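Local structure of molybdenum cofactor carrier protein (Chlamydomonas reinhardtii, 2IZ6) at residues V114-G119 with L137-E142. The protein is a carrier protein for the molybdenum cofactor, which it probably binds and stores until it is handed to molybdenum enzymes. Sequence-based numbering, arbitrary orientation.
Sequences VGMGPG and LGTQPE
Met116 and Thr139 meet methyl to methyl just beyond the last bridge between two neighbouring parallel strands. Met116 sets out with CG anti to the backbone N (chi1 -170°), then bends at chi2 and chi3, so that its CE lies 3.8 Å from CG2 of Thr139, the two side chains crossing obliquely. In Thr139, chi1 of 73° puts OG1 in the crowded position between N and the carbonyl carbon; CG2, anti to that carbon, is thereby turned against the Gly115 peptide, 3.4 Å from Gly115 O. This carbonyl oxygen is buried against the methyl and has no hydrogen-bond partner. On one face of the sheet Val114 holds CG1 anti to its N, and its other methyl, CG2, loosely meets Leu137 CD2 at 4.3 Å; Leu137 CG is anti to its own N. A hydrogen bond from Gly115 N to Leu137 O (2.9 Å, 162° at the hydrogen) ties the backbones, the donor lying nearly along the C=O axis. Leu137 O also receives a CA-H...O contact from Val114 CA at 3.2 Å, and Gly115 CA makes another to Gly138 O at 3.5 Å. Gly115 and Gly138 both have positive phi, and after them the chains diverge toward N-caps at Gly117 and Gln140. The pair forms two adjacent strand-turn-helix connections at the C-terminal ends of neighbouring strands in a Rossmann-like parallel sheet. Helix 28-43 covers the Val114-Leu137 face through Leu37 and Met33, and its Gln30 hydrogen-bonds Gly138 O; Met116 packs on Phe147 of helix 141-150 and on Phe146 of a second subunit.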
loop_
_atom_site.group_PDB
_atom_site.type_symbol
_atom_site.label_atom_id
_atom_site.label_comp_id
_atom_site.label_asym_id
_atom_site.label_seq_id
_atom_site.Cartn_x
_atom_site.Cartn_y
_atom_site.Cartn_z
ATOM N N VAL A 114 5.705 22.005 6.868
ATOM C CA VAL A 114 5.464 23.140 7.741
ATOM C C VAL A 114 5.309 22.522 9.143
ATOM O O VAL A 114 4.324 21.841 9.409
ATOM C CB VAL A 114 4.146 23.900 7.365
ATOM C CG1 VAL A 114 3.956 25.058 8.250
ATOM C CG2 VAL A 114 4.189 24.321 5.958
ATOM N N GLY A 115 6.315 22.681 9.967
ATOM C CA GLY A 115 6.365 21.993 11.259
ATOM C C GLY A 115 6.684 20.514 11.092
ATOM O O GLY A 115 7.033 20.036 9.988
ATOM N N MET A 116 6.608 19.791 12.211
ATOM C CA MET A 116 7.218 18.468 12.262
ATOM C C MET A 116 6.569 17.593 13.312
ATOM O O MET A 116 6.168 18.106 14.369
ATOM C CB MET A 116 8.694 18.598 12.608
ATOM C CG MET A 116 9.502 17.281 12.444
ATOM S SD MET A 116 9.457 16.449 10.950
ATOM C CE MET A 116 9.958 17.720 9.722
ATOM N N GLY A 117 6.359 16.319 12.979
ATOM C CA GLY A 117 5.881 15.282 13.881
ATOM C C GLY A 117 6.251 13.954 13.203
ATOM O O GLY A 117 6.897 13.986 12.175
ATOM N N PRO A 118 5.925 12.812 13.824
ATOM C CA PRO A 118 6.382 11.514 13.287
ATOM C C PRO A 118 5.870 11.284 11.880
ATOM O O PRO A 118 6.629 10.870 11.017
ATOM C CB PRO A 118 5.811 10.501 14.276
ATOM C CG PRO A 118 5.672 11.270 15.530
ATOM C CD PRO A 118 5.350 12.674 15.158
ATOM N N GLY A 119 4.579 11.490 11.576
ATOM C CA GLY A 119 4.106 11.234 10.218
ATOM C C GLY A 119 4.812 12.110 9.206
ATOM O O GLY A 119 5.133 11.660 8.098
ATOM N N LEU A 137 10.022 24.277 6.671
ATOM C CA LEU A 137 9.546 25.590 7.161
ATOM C C LEU A 137 8.979 25.391 8.571
ATOM O O LEU A 137 8.106 24.576 8.796
ATOM C CB LEU A 137 8.491 26.183 6.233
ATOM C CG LEU A 137 7.803 27.495 6.702
ATOM C CD1 LEU A 137 8.850 28.566 6.788
ATOM C CD2 LEU A 137 6.658 27.863 5.703
ATOM N N GLY A 138 9.516 26.140 9.498
ATOM C CA GLY A 138 9.024 26.121 10.890
ATOM C C GLY A 138 9.273 24.833 11.630
ATOM O O GLY A 138 8.509 24.467 12.536
ATOM N N THR A 139 10.326 24.114 11.228
ATOM C CA THR A 139 10.764 22.888 11.912
ATOM C C THR A 139 11.869 23.294 12.925
ATOM O O THR A 139 12.526 24.280 12.770
ATOM C CB THR A 139 11.194 21.749 10.923
ATOM O OG1 THR A 139 12.458 22.017 10.284
ATOM C CG2 THR A 139 10.123 21.534 9.830
ATOM N N GLN A 140 12.100 22.517 13.935
ATOM C CA GLN A 140 13.044 23.003 14.925
ATOM C C GLN A 140 14.459 22.649 14.489
ATOM O O GLN A 140 14.641 21.890 13.513
ATOM C CB GLN A 140 12.656 22.485 16.308
ATOM C CG GLN A 140 11.327 23.165 16.875
ATOM C CD GLN A 140 11.337 24.715 16.904
ATOM O OE1 GLN A 140 12.288 25.341 17.382
ATOM N NE2 GLN A 140 10.266 25.327 16.400
ATOM N N PRO A 141 15.473 23.227 15.138
ATOM C CA PRO A 141 16.844 22.892 14.712
ATOM C C PRO A 141 17.182 21.400 14.578
ATOM O O PRO A 141 17.971 21.050 13.707
ATOM C CB PRO A 141 17.709 23.576 15.785
ATOM C CG PRO A 141 16.875 24.743 16.238
ATOM C CD PRO A 141 15.474 24.246 16.226
ATOM N N GLU A 142 16.649 20.548 15.451
ATOM C CA GLU A 142 17.005 19.122 15.447
ATOM C C GLU A 142 16.638 18.515 14.140
ATOM O O GLU A 142 17.373 17.690 13.609
ATOM C CB GLU A 142 16.280 18.303 16.528
ATOM C CG GLU A 142 16.752 18.566 17.922
ATOM C CD GLU A 142 16.053 19.704 18.579
ATOM O OE1 GLU A 142 15.108 20.320 18.012
ATOM O OE2 GLU A 142 16.457 19.966 19.729
#